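Local coordinates for mandelate racemase/muconate lactonizing enzyme (Polaromonas sp., PDB 2OG9), which probably acts as a mandelate racemase-like enzyme of the enolase superfamily, abstracting the alpha-proton of a carboxylate substrate, at residues P221-R225 with L253-F257; L235-E239 with D283-P287. All blocks are in the same frame, centred on the assembly; numbering follows the deposited sequence.

Interaction 1: P221-R225 with L253-F257. With CA (calcium ion), chain C.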
ATOM      1  N   PRO A 221      11.817  14.611  18.999  1.00 26.64           N
ATOM      2  CA  PRO A 221      11.778  16.074  18.926  1.00 28.55           C
ATOM      3  C   PRO A 221      13.176  16.706  18.922  1.00 29.20           C
ATOM      4  O   PRO A 221      13.472  17.581  18.109  1.00 28.26           O
ATOM      5  CB  PRO A 221      10.978  16.457  20.171  1.00 29.28           C
ATOM      6  CG  PRO A 221      10.025  15.320  20.310  1.00 29.81           C
ATOM      7  CD  PRO A 221      10.929  14.119  20.067  1.00 28.75           C
ATOM      8  N   THR A 222      14.036  16.255  19.828  1.00 30.42           N
ATOM      9  CA  THR A 222      15.385  16.807  19.912  1.00 30.74           C
ATOM     10  C   THR A 222      16.195  16.494  18.654  1.00 29.48           C
ATOM     11  O   THR A 222      16.870  17.369  18.111  1.00 29.44           O
ATOM     12  CB  THR A 222      16.127  16.278  21.159  1.00 32.41           C
ATOM     13  OG1 THR A 222      15.362  16.585  22.333  1.00 33.83           O
ATOM     14  CG2 THR A 222      17.495  16.933  21.289  1.00 32.25           C
ATOM     15  N   ALA A 223      16.119  15.252  18.182  1.00 28.39           N
ATOM     16  CA  ALA A 223      16.851  14.864  16.977  1.00 27.83           C
ATOM     17  C   ALA A 223      16.419  15.744  15.812  1.00 27.37           C
ATOM     18  O   ALA A 223      17.240  16.166  15.000  1.00 26.29           O
ATOM     19  CB  ALA A 223      16.591  13.395  16.646  1.00 26.98           C
ATOM     20  N   GLN A 224      15.122  16.016  15.739  1.00 27.33           N
ATOM     21  CA  GLN A 224      14.569  16.844  14.675  1.00 28.25           C
ATOM     22  C   GLN A 224      15.221  18.226  14.658  1.00 28.21           C
ATOM     23  O   GLN A 224      15.638  18.713  13.608  1.00 27.21           O
ATOM     24  CB  GLN A 224      13.059  16.993  14.871  1.00 28.91           C
ATOM     25  CG  GLN A 224      12.324  17.606  13.690  1.00 30.00           C
ATOM     26  CD  GLN A 224      12.239  16.662  12.504  1.00 31.63           C
ATOM     27  OE1 GLN A 224      12.198  15.444  12.672  1.00 30.51           O
ATOM     28  NE2 GLN A 224      12.191  17.220  11.301  1.00 30.20           N
ATOM     29  N   ARG A 225      15.305  18.851  15.829  1.00 29.12           N
ATOM     30  CA  ARG A 225      15.894  20.184  15.954  1.00 31.22           C
ATOM     31  C   ARG A 225      17.403  20.203  15.707  1.00 30.56           C
ATOM     32  O   ARG A 225      17.913  21.111  15.052  1.00 30.84           O
ATOM     33  CB  ARG A 225      15.589  20.776  17.338  1.00 31.14           C
ATOM     34  CG  ARG A 225      14.292  21.588  17.421  1.00 33.58           C
ATOM     35  CD  ARG A 225      13.056  20.760  17.106  1.00 34.67           C
ATOM     36  NE  ARG A 225      11.852  21.589  17.047  1.00 34.68           N
ATOM     37  CZ  ARG A 225      11.082  21.885  18.091  1.00 35.19           C
ATOM     38  NH1 ARG A 225      11.374  21.412  19.296  1.00 33.73           N
ATOM     39  NH2 ARG A 225      10.025  22.674  17.933  1.00 31.75           N
ATOM     40  N   LEU A 253      13.578  11.080   9.721  1.00 23.82           N
ATOM     41  CA  LEU A 253      14.690  12.018   9.675  1.00 24.92           C
ATOM     42  C   LEU A 253      15.364  11.976   8.303  1.00 23.44           C
ATOM     43  O   LEU A 253      15.660  13.015   7.716  1.00 23.38           O
ATOM     44  CB  LEU A 253      15.704  11.684  10.772  1.00 24.46           C
ATOM     45  CG  LEU A 253      15.255  12.013  12.199  1.00 24.52           C
ATOM     46  CD1 LEU A 253      16.176  11.351  13.208  1.00 25.33           C
ATOM     47  CD2 LEU A 253      15.240  13.525  12.381  1.00 24.97           C
ATOM     48  N   ALA A 254      15.597  10.773   7.788  1.00 23.08           N
ATOM     49  CA  ALA A 254      16.242  10.613   6.486  1.00 22.60           C
ATOM     50  C   ALA A 254      15.415  11.211   5.350  1.00 23.40           C
ATOM     51  O   ALA A 254      15.962  11.738   4.383  1.00 23.67           O
ATOM     52  CB  ALA A 254      16.512   9.130   6.214  1.00 22.37           C
ATOM     53  N   LEU A 255      14.094  11.129   5.457  1.00 22.10           N
ATOM     54  CA  LEU A 255      13.237  11.672   4.412  1.00 24.65           C
ATOM     55  C   LEU A 255      13.262  13.197   4.421  1.00 23.71           C
ATOM     56  O   LEU A 255      13.246  13.834   3.372  1.00 23.81           O
ATOM     57  CB  LEU A 255      11.791  11.181   4.597  1.00 25.90           C
ATOM     58  CG  LEU A 255      10.749  11.714   3.606  1.00 29.41           C
ATOM     59  CD1 LEU A 255      11.147  11.334   2.191  1.00 29.25           C
ATOM     60  CD2 LEU A 255       9.367  11.146   3.938  1.00 30.60           C
ATOM     61  N   GLN A 256      13.325  13.765   5.618  1.00 24.59           N
ATOM     62  CA  GLN A 256      13.311  15.211   5.813  1.00 27.37           C
ATOM     63  C   GLN A 256      14.623  15.941   5.543  1.00 28.37           C
ATOM     64  O   GLN A 256      14.633  16.996   4.906  1.00 27.83           O
ATOM     65  CB  GLN A 256      12.861  15.509   7.255  1.00 28.88           C
ATOM     66  CG  GLN A 256      12.833  16.983   7.665  1.00 32.88           C
ATOM     67  CD  GLN A 256      11.819  17.801   6.882  1.00 36.04           C
ATOM     68  OE1 GLN A 256      10.690  17.359   6.652  1.00 39.28           O
ATOM     69  NE2 GLN A 256      12.214  19.005   6.479  1.00 35.47           N
ATOM     70  N   PHE A 257      15.732  15.376   6.004  1.00 25.56           N
ATOM     71  CA  PHE A 257      17.019  16.049   5.871  1.00 26.24           C
ATOM     72  C   PHE A 257      17.986  15.621   4.771  1.00 25.04           C
ATOM     73  O   PHE A 257      18.010  14.464   4.348  1.00 22.72           O
ATOM     74  CB  PHE A 257      17.718  15.993   7.229  1.00 25.90           C
ATOM     75  CG  PHE A 257      16.927  16.631   8.338  1.00 27.05           C
ATOM     76  CD1 PHE A 257      16.828  18.017   8.427  1.00 28.82           C
ATOM     77  CD2 PHE A 257      16.261  15.848   9.278  1.00 26.15           C
ATOM     78  CE1 PHE A 257      16.078  18.619   9.441  1.00 29.19           C
ATOM     79  CE2 PHE A 257      15.509  16.435  10.293  1.00 28.76           C
ATOM     80  CZ  PHE A 257      15.417  17.827  10.375  1.00 29.17           C
TER
HETATM   81 CA    CA C 401      17.648  12.479   3.022  1.00 28.88          CA
HETATM   82  O   HOH W   1      16.033  13.845   1.939  1.00 26.44           O
HETATM   83  O   HOH W   2      17.743  10.084   2.681  1.00 27.11           O
HETATM   84  O   HOH W   3      16.925  11.969   0.725  1.00 25.42           O
HETATM   85  O   HOH W   4      19.645  13.053   1.987  1.00 29.18           O
HETATM   86  O   HOH W   5      19.025  11.694   4.900  1.00 21.37           O

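Interaction 2: L235-E239 with D283-P287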
ATOM      1  N   LEU A 235      27.701  17.732   7.019  1.00 25.56           N
ATOM      2  CA  LEU A 235      28.383  16.606   7.639  1.00 24.14           C
ATOM      3  C   LEU A 235      28.251  15.393   6.729  1.00 22.90           C
ATOM      4  O   LEU A 235      27.318  15.312   5.931  1.00 21.79           O
ATOM      5  CB  LEU A 235      27.752  16.283   8.991  1.00 22.57           C
ATOM      6  CG  LEU A 235      27.750  17.373  10.062  1.00 24.36           C
ATOM      7  CD1 LEU A 235      26.926  16.889  11.247  1.00 21.21           C
ATOM      8  CD2 LEU A 235      29.181  17.700  10.479  1.00 23.01           C
ATOM      9  N   VAL A 236      29.185  14.455   6.844  1.00 21.80           N
ATOM     10  CA  VAL A 236      29.132  13.241   6.042  1.00 22.13           C
ATOM     11  C   VAL A 236      27.885  12.490   6.492  1.00 20.38           C
ATOM     12  O   VAL A 236      27.147  11.939   5.676  1.00 17.89           O
ATOM     13  CB  VAL A 236      30.375  12.357   6.269  1.00 23.22           C
ATOM     14  CG1 VAL A 236      30.268  11.090   5.437  1.00 22.83           C
ATOM     15  CG2 VAL A 236      31.634  13.132   5.899  1.00 24.03           C
ATOM     16  N   TRP A 237      27.656  12.468   7.803  1.00 19.37           N
ATOM     17  CA  TRP A 237      26.475  11.815   8.345  1.00 20.41           C
ATOM     18  C   TRP A 237      26.225  12.168   9.804  1.00 19.54           C
ATOM     19  O   TRP A 237      27.089  12.732  10.478  1.00 19.81           O
ATOM     20  CB  TRP A 237      26.571  10.282   8.205  1.00 19.00           C
ATOM     21  CG  TRP A 237      27.598   9.598   9.083  1.00 21.06           C
ATOM     22  CD1 TRP A 237      27.693   9.651  10.451  1.00 22.22           C
ATOM     23  CD2 TRP A 237      28.639   8.712   8.650  1.00 20.66           C
ATOM     24  NE1 TRP A 237      28.724   8.852  10.888  1.00 21.58           N
ATOM     25  CE2 TRP A 237      29.320   8.265   9.805  1.00 21.10           C
ATOM     26  CE3 TRP A 237      29.058   8.249   7.396  1.00 20.91           C
ATOM     27  CZ2 TRP A 237      30.403   7.375   9.740  1.00 21.99           C
ATOM     28  CZ3 TRP A 237      30.135   7.364   7.333  1.00 20.41           C
ATOM     29  CH2 TRP A 237      30.792   6.938   8.498  1.00 20.77           C
ATOM     30  N   ILE A 238      25.014  11.862  10.257  1.00 18.60           N
ATOM     31  CA  ILE A 238      24.614  12.050  11.643  1.00 19.43           C
ATOM     32  C   ILE A 238      24.317  10.615  12.064  1.00 20.91           C
ATOM     33  O   ILE A 238      23.388   9.984  11.555  1.00 19.48           O
ATOM     34  CB  ILE A 238      23.356  12.931  11.760  1.00 18.63           C
ATOM     35  CG1 ILE A 238      23.710  14.375  11.366  1.00 21.60           C
ATOM     36  CG2 ILE A 238      22.805  12.858  13.191  1.00 21.30           C
ATOM     37  CD1 ILE A 238      22.526  15.335  11.354  1.00 21.80           C
ATOM     38  N   GLU A 239      25.128  10.103  12.982  1.00 21.40           N
ATOM     39  CA  GLU A 239      25.038   8.721  13.442  1.00 21.38           C
ATOM     40  C   GLU A 239      24.217   8.481  14.710  1.00 23.46           C
ATOM     41  O   GLU A 239      24.356   9.198  15.702  1.00 22.10           O
ATOM     42  CB  GLU A 239      26.470   8.204  13.636  1.00 22.44           C
ATOM     43  CG  GLU A 239      26.627   6.740  13.992  1.00 25.66           C
ATOM     44  CD  GLU A 239      28.096   6.353  14.086  1.00 26.76           C
ATOM     45  OE1 GLU A 239      28.902   6.936  13.332  1.00 27.09           O
ATOM     46  OE2 GLU A 239      28.448   5.470  14.895  1.00 28.72           O
ATOM     47  N   ASP A 283      20.839   5.954   5.430  1.00 19.22           N
ATOM     48  CA  ASP A 283      21.520   6.298   4.189  1.00 17.13           C
ATOM     49  C   ASP A 283      22.821   5.493   4.200  1.00 16.35           C
ATOM     50  O   ASP A 283      23.245   4.960   3.171  1.00 16.80           O
ATOM     51  CB  ASP A 283      21.793   7.795   4.164  1.00 19.95           C
ATOM     52  CG  ASP A 283      20.515   8.606   4.114  1.00 21.76           C
ATOM     53  OD1 ASP A 283      19.838   8.570   3.065  1.00 23.45           O
ATOM     54  OD2 ASP A 283      20.179   9.256   5.125  1.00 20.14           O
ATOM     55  N   TYR A 284      23.439   5.420   5.377  1.00 15.86           N
ATOM     56  CA  TYR A 284      24.664   4.647   5.604  1.00 16.57           C
ATOM     57  C   TYR A 284      24.321   3.542   6.598  1.00 16.48           C
ATOM     58  O   TYR A 284      24.022   3.826   7.759  1.00 18.00           O
ATOM     59  CB  TYR A 284      25.771   5.504   6.230  1.00 16.40           C
ATOM     60  CG  TYR A 284      26.488   6.444   5.284  1.00 19.24           C
ATOM     61  CD1 TYR A 284      27.539   5.999   4.480  1.00 20.72           C
ATOM     62  CD2 TYR A 284      26.112   7.780   5.193  1.00 22.16           C
ATOM     63  CE1 TYR A 284      28.199   6.874   3.605  1.00 23.08           C
ATOM     64  CE2 TYR A 284      26.757   8.656   4.329  1.00 23.48           C
ATOM     65  CZ  TYR A 284      27.794   8.199   3.538  1.00 25.36           C
ATOM     66  OH  TYR A 284      28.391   9.073   2.659  1.00 29.01           O
ATOM     67  N   LEU A 285      24.362   2.289   6.156  1.00 13.96           N
ATOM     68  CA  LEU A 285      24.075   1.178   7.053  1.00 16.77           C
ATOM     69  C   LEU A 285      25.387   0.819   7.748  1.00 16.82           C
ATOM     70  O   LEU A 285      26.438   0.743   7.101  1.00 18.19           O
ATOM     71  CB  LEU A 285      23.544  -0.026   6.266  1.00 16.84           C
ATOM     72  CG  LEU A 285      22.994  -1.173   7.115  1.00 19.90           C
ATOM     73  CD1 LEU A 285      21.713  -0.722   7.820  1.00 19.58           C
ATOM     74  CD2 LEU A 285      22.713  -2.375   6.223  1.00 19.29           C
HETATM   75  N   MSE A 286      25.333   0.587   9.052  1.00 16.10           N
HETATM   76  CA  MSE A 286      26.545   0.279   9.800  1.00 16.74           C
HETATM   77  C   MSE A 286      26.567  -1.077  10.482  1.00 15.84           C
HETATM   78  O   MSE A 286      26.611  -1.170  11.710  1.00 16.88           O
HETATM   79  CB  MSE A 286      26.796   1.381  10.830  1.00 20.12           C
HETATM   80  CG  MSE A 286      26.859   2.764  10.204  1.00 25.45           C
HETATM   81 SE   MSE A 286      27.369   4.109  11.498  1.00 50.49          SE
HETATM   82  CE  MSE A 286      29.296   3.772  11.580  1.00 29.06           C
ATOM     83  N   PRO A 287      26.553  -2.155   9.690  1.00 16.73           N
ATOM     84  CA  PRO A 287      26.576  -3.499  10.262  1.00 17.78           C
ATOM     85  C   PRO A 287      27.921  -3.768  10.924  1.00 17.72           C
ATOM     86  O   PRO A 287      28.947  -3.235  10.501  1.00 16.15           O
ATOM     87  CB  PRO A 287      26.327  -4.389   9.051  1.00 16.75           C
ATOM     88  CG  PRO A 287      26.991  -3.633   7.943  1.00 18.87           C
ATOM     89  CD  PRO A 287      26.564  -2.202   8.218  1.00 16.88           C
TER
HETATM   90  O   HOH W   6      27.747  11.811   2.987  1.00 26.27           O

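Interaction 1: P221-R225 with L253-F257
Gln224 NE2 donates a hydrogen bond to Asp258 OD1 of the second subunit and, within the chain, also touches Phe257 CZ (3.4 Å) and Gln256 CG (3.7 Å). These last two are amide-to-carbon contacts with no bond assigned. The amide and the phenyl ring are inclined at 39°, neither stacked nor perpendicular. CB of Gln224 points away from the partner helix; with CG anti to the backbone N (chi1 -169°), a bend at chi2 (72°) brings the amide back toward it. Its other branch, OE1, meets Leu253 CD2 at 3.6 Å as the two side chains run past each other in opposite directions. The backbone adds to the contact, because Gln224 O lies 3.4 Å from Phe257 CZ, and Ala223 CB fills in against Leu253 CD1 at 4.0 Å. Helix 220-230 thus packs on the C-terminal end of helix 247-256, two consecutive outer helices of the barrel, with Cys227 and Leu242 closing round the apolar part. Phe257 is the first residue to leave helical angles, yet its ring turns inward, and Gln256 CG sits over the centre of one face. At this helix end a calcium ion is bound by Ala254 O at 2.3 Å and Phe257 O at 2.4 Å, with five waters completing seven ligands. The chemistry therefore divides Phe257: its ring joins the interhelical packing, whereas its carbonyl serves a largely hydrated cation that would probably favour the negative end of the helix dipole.

Interaction 2: L235-E239 with D283-P287
Trp237 and Tyr284 meet inside the TIM barrel, on parallel strands 238-239 and 284-285 or at their ends, with strand 261-263 between the two. The tight part is an edge-to-face pair: Trp237 CE3 lies 3.6 Å above the Tyr284 ring plane, over its centre. The six-membered ring of the indole and the phenol ring have centroids 4.9 Å apart and planes at 57°, so the indole edge dips into the phenol face at a slant. With chi1 at 70°, Trp237 CG sits between its backbone N and carbonyl carbon, and the indole is carried into the barrel, where Tyr152 and Trp333 make further edge-to-face pairs with it. Further toward the C-terminal ends of the strands, Met286, a selenomethionine, makes a Met-aromatic contact, placing SE obliquely 5.3 Å from the centroid of the Trp237 six-membered ring. Its selenium also presses on the Glu239 carboxylate, with SE 3.5 Å from Glu239 CD. Glu239 extends to the C-terminal mouth of the barrel, where Asp213 and Glu265 bring their carboxylates close to its own. Such a cluster is consistent with the acidic metal-binding triad of the enolase superfamily. Trp237 NE1 reaches Glu239 OE1 at 3.1 Å, but the 134° angle makes this a weak bond.

The Val236 end, where the valine is partly exposed, is the looser side and holds a water. Val236 CG1 stands 3.9 Å from Tyr284 OH, the two side chains crossing nearly at right angles, and Pro221 of the third subunit packs on the tyrosine. One water bridges the two segments, lying in the phenol plane at the ring edge: it donates to Val236 O at 2.8 Å and is 2.8 Å from Tyr284 OH.

Overall arrangement
From the N terminus the order is 221-225, 235-239, 253-257, 283-287, so the two contacts cross rather than nest. Interaction 1 closes a loop of 27 residues that contains strand 238-239; interaction 2 closes one of 43 that contains the whole of helix 247-256, strand 261-263 and helix 270-278. The first ties neighbouring helices on the outside of the barrel, the second joins side chains from strands that flank strand 261-263. Their centres lie about 14 Å apart, and they touch where Ala254 CB comes within 3.8 Å of Asp283 OD2. The assembly links them again: Arg225 bonds to Leu235 O of the second subunit, while Leu235 O receives Arg225 of the third.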